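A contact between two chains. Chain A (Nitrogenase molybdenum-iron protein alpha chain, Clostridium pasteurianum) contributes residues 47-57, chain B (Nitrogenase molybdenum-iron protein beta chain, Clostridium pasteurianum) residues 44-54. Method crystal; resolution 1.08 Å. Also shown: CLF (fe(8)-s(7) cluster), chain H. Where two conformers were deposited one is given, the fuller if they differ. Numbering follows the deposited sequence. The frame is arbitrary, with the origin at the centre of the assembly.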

# COMPACT_ATOMS: atom_id res chain seq x y z
N ILE A 47 -38.48 -7.42 13.80
CA ILE A 47 -38.31 -8.72 13.18
C ILE A 47 -36.96 -8.89 12.44
O ILE A 47 -36.64 -10.00 12.03
CB ILE A 47 -39.57 -8.98 12.31
CG1 ILE A 47 -39.91 -10.47 12.29
CG2 ILE A 47 -39.39 -8.38 10.93
CD1 ILE A 47 -41.31 -10.85 11.87
N ILE A 48 -36.23 -7.78 12.25
CA ILE A 48 -35.00 -7.74 11.45
C ILE A 48 -35.34 -7.97 9.96
O ILE A 48 -35.19 -9.03 9.41
CB ILE A 48 -33.83 -8.60 11.95
CG1 ILE A 48 -33.56 -8.30 13.43
CG2 ILE A 48 -32.59 -8.32 11.11
CD1 ILE A 48 -32.44 -9.11 14.05
N THR A 49 -35.84 -6.89 9.36
CA THR A 49 -36.21 -6.81 7.96
C THR A 49 -35.01 -6.34 7.13
O THR A 49 -34.09 -5.71 7.64
CB THR A 49 -37.38 -5.79 7.79
OG1 THR A 49 -37.82 -5.80 6.42
CG2 THR A 49 -37.02 -4.38 8.21
N ALA A 50 -35.08 -6.58 5.83
CA ALA A 50 -34.13 -5.98 4.89
C ALA A 50 -34.66 -4.69 4.25
O ALA A 50 -33.92 -4.00 3.58
CB ALA A 50 -33.77 -6.97 3.81
N ARG A 51 -35.93 -4.40 4.48
CA ARG A 51 -36.60 -3.26 3.81
C ARG A 51 -36.02 -1.91 4.12
O ARG A 51 -35.49 -1.65 5.20
CB ARG A 51 -38.07 -3.21 4.24
CG ARG A 51 -38.93 -4.29 3.61
CD ARG A 51 -40.31 -4.27 4.20
NE ARG A 51 -41.27 -4.97 3.40
CZ ARG A 51 -42.57 -4.96 3.60
NH1 ARG A 51 -43.08 -4.38 4.66
NH2 ARG A 51 -43.37 -5.55 2.72
N GLY A 52 -36.19 -1.02 3.12
CA GLY A 52 -35.93 0.40 3.29
C GLY A 52 -37.20 1.22 3.26
O GLY A 52 -38.27 0.72 3.56
N CYS A 53 -37.04 2.48 2.88
CA CYS A 53 -38.10 3.46 3.03
C CYS A 53 -38.54 4.06 1.69
O CYS A 53 -37.94 3.84 0.63
CB CYS A 53 -37.67 4.59 3.95
SG CYS A 53 -36.34 5.60 3.24
N ALA A 54 -39.61 4.87 1.74
CA ALA A 54 -40.14 5.48 0.51
C ALA A 54 -39.17 6.47 -0.13
O ALA A 54 -39.16 6.61 -1.34
CB ALA A 54 -41.46 6.17 0.80
N TYR A 55 -38.35 7.14 0.66
CA TYR A 55 -37.37 8.06 0.13
C TYR A 55 -36.32 7.31 -0.68
O TYR A 55 -35.94 7.72 -1.77
CB TYR A 55 -36.72 8.87 1.26
CG TYR A 55 -35.40 9.47 0.89
CD1 TYR A 55 -34.21 8.81 1.13
CD2 TYR A 55 -35.32 10.71 0.24
CE1 TYR A 55 -33.01 9.32 0.77
CE2 TYR A 55 -34.11 11.23 -0.13
CZ TYR A 55 -32.93 10.57 0.13
OH TYR A 55 -31.73 11.12 -0.21
N ALA A 56 -35.89 6.13 -0.19
CA ALA A 56 -34.98 5.30 -0.96
C ALA A 56 -35.60 4.95 -2.30
O ALA A 56 -34.97 5.07 -3.35
CB ALA A 56 -34.64 4.04 -0.16
N GLY A 57 -36.87 4.50 -2.29
CA GLY A 57 -37.52 4.10 -3.53
C GLY A 57 -37.69 5.22 -4.54
O GLY A 57 -37.65 5.00 -5.75
FE1 CLF H . -36.43 8.74 6.96
FE2 CLF H . -34.44 7.27 7.27
FE3 CLF H . -35.68 7.14 4.81
FE4 CLF H . -34.25 9.30 5.61
S1 CLF H . -34.46 9.65 7.96
S2A CLF H . -36.52 6.41 6.85
S4A CLF H . -33.43 7.22 5.19
S3A CLF H . -36.39 9.36 4.71
FE5 CLF H . -31.32 10.61 6.86
FE6 CLF H . -32.42 11.55 10.17
FE7 CLF H . -30.32 9.98 9.33
FE8 CLF H . -32.62 8.63 9.03
S2B CLF H . -30.93 12.04 8.50
S3B CLF H . -31.84 9.46 11.00
S4B CLF H . -30.79 8.51 7.62
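Chain B, residues 44-54: GSQGCCSYHRT

Chain B meets a loop of chain A, extended at Thr A49 and from Arg A51 to Cys A53 but turning at Ala A50, with a helix that runs through Thr B54 and continues beyond it. The loop passes across the helix: contacts go from Arg B53 to Ser B50, then to Gln B46 and Gly B47, and back to Tyr B51 at Tyr A55 and Ala A56, already in chain A's own helix.

Ile A48, with positive phi (68°), sets CG2 3.8 Å from Arg B53 NH1. Thr A49 O lies 3.5 Å from the same NH1, near the guanidinium plane, and water 2 joins them, donating to Thr A49 O (2.7 Å) and accepting from Arg B53 NH1 (3.1 Å). Thr A49 OG1 accepts from Arg A51 N at 3.0 Å, while its CG2 lies 3.9 Å from Gln B46 OE1. Ala A50 turns its CB away, and water 3 donates to Ala A50 O at 2.8 Å and lies 2.8 Å from Ser B50 OG in a hydrogen bond. Water 4 donates to both Arg A51 O and Gln B46 O, again at 2.8 Å, while Arg A51 CB rests 3.6 Å from Gln B46 NE2.

At Gly A52 the CA atoms of the two stretches come closest, 4.0 Å to Gly B47 CA, and Gln B46 NE2 donates to Gly A52 O at 3.0 Å, the one direct hydrogen bond between the stretches. Cys A53 leaves no room for a side chain at Gly B47: an ideal CB there would lie 2.5 Å from Cys A53 SG. That sulfur binds CLF FE3 at 2.3 Å and caps the helix by accepting from Ala A56 N at 3.5 Å. From chain B, Cys B48 SG bridges FE8 (2.3 Å) and FE2 (2.4 Å), so both chains hold the cluster.

Tyr A55 CE1 approaches the edge of the Tyr B51 ring, 4.0 Å from Tyr B51 OH; Ala A56 CB, pointing toward chain B, packs 3.4 Å from that same OH.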

# COMPACT_ATOMS: atom_id res chain seq x y z
N GLY B 44 -37.49 4.40 14.62
CA GLY B 44 -37.85 5.29 13.54
C GLY B 44 -38.40 4.50 12.38
O GLY B 44 -38.76 3.34 12.50
N SER B 45 -38.44 5.14 11.21
CA SER B 45 -38.74 4.44 9.98
C SER B 45 -37.54 3.57 9.61
O SER B 45 -36.38 3.92 9.88
CB SER B 45 -39.08 5.46 8.87
OG SER B 45 -39.13 4.84 7.61
N GLN B 46 -37.83 2.41 9.04
CA GLN B 46 -36.82 1.37 8.80
C GLN B 46 -35.77 1.72 7.79
O GLN B 46 -34.73 1.07 7.75
CB GLN B 46 -37.50 0.05 8.40
CG GLN B 46 -38.14 0.11 7.01
CD GLN B 46 -39.35 -0.73 6.83
OE1 GLN B 46 -39.68 -1.60 7.67
NE2 GLN B 46 -40.02 -0.54 5.71
N GLY B 47 -36.00 2.76 6.97
CA GLY B 47 -34.94 3.15 6.04
C GLY B 47 -33.65 3.50 6.71
O GLY B 47 -32.57 3.18 6.23
N CYS B 48 -33.77 4.19 7.86
CA CYS B 48 -32.59 4.55 8.63
C CYS B 48 -31.82 3.29 9.05
O CYS B 48 -30.62 3.19 8.84
CB CYS B 48 -33.05 5.29 9.91
SG CYS B 48 -33.95 6.81 9.53
N CYS B 49 -32.51 2.35 9.69
CA CYS B 49 -31.86 1.15 10.18
C CYS B 49 -31.14 0.43 9.03
O CYS B 49 -29.98 0.03 9.16
CB CYS B 49 -32.90 0.23 10.80
SG CYS B 49 -32.25 -1.28 11.55
N SER B 50 -31.81 0.28 7.89
CA SER B 50 -31.18 -0.40 6.75
C SER B 50 -29.93 0.31 6.28
O SER B 50 -28.88 -0.31 6.08
CB SER B 50 -32.16 -0.54 5.60
OG SER B 50 -31.55 -1.30 4.55
N TYR B 51 -30.02 1.63 6.10
CA TYR B 51 -28.85 2.38 5.66
C TYR B 51 -27.69 2.30 6.64
O TYR B 51 -26.52 2.21 6.26
CB TYR B 51 -29.22 3.84 5.43
CG TYR B 51 -29.94 4.20 4.16
CD1 TYR B 51 -29.82 3.46 2.98
CD2 TYR B 51 -30.65 5.40 4.09
CE1 TYR B 51 -30.39 3.88 1.79
CE2 TYR B 51 -31.23 5.83 2.90
CZ TYR B 51 -31.09 5.09 1.76
OH TYR B 51 -31.68 5.55 0.60
N HIS B 52 -28.01 2.35 7.93
CA HIS B 52 -26.96 2.42 8.98
C HIS B 52 -26.28 1.07 9.15
O HIS B 52 -25.05 0.99 9.26
CB HIS B 52 -27.57 2.98 10.28
CG HIS B 52 -28.18 4.33 10.05
ND1 HIS B 52 -29.03 4.90 10.96
CD2 HIS B 52 -28.13 5.15 8.97
CE1 HIS B 52 -29.47 6.03 10.46
NE2 HIS B 52 -28.95 6.21 9.25
N ARG B 53 -27.07 0.00 9.17
CA ARG B 53 -26.49 -1.34 9.13
C ARG B 53 -25.61 -1.53 7.91
O ARG B 53 -24.54 -2.13 7.95
CB ARG B 53 -27.61 -2.40 9.09
CG ARG B 53 -28.41 -2.49 10.40
CD ARG B 53 -29.55 -3.47 10.25
NE ARG B 53 -29.01 -4.82 10.06
CZ ARG B 53 -29.60 -5.81 9.42
NH1 ARG B 53 -30.82 -5.69 8.95
NH2 ARG B 53 -28.94 -6.95 9.25
N THR B 54 -26.08 -1.02 6.77
CA THR B 54 -25.38 -1.19 5.50
C THR B 54 -24.02 -0.57 5.50
O THR B 54 -23.04 -1.18 5.01
CB THR B 54 -26.26 -0.67 4.34
OG1 THR B 54 -27.40 -1.54 4.21
CG2 THR B 54 -25.52 -0.61 3.03
O HOH W 1 -31.31 -7.62 6.88
O HOH W 2 -32.96 -3.52 8.74
O HOH W 3 -32.93 -1.78 2.20
O HOH W 4 -34.67 -1.73 7.87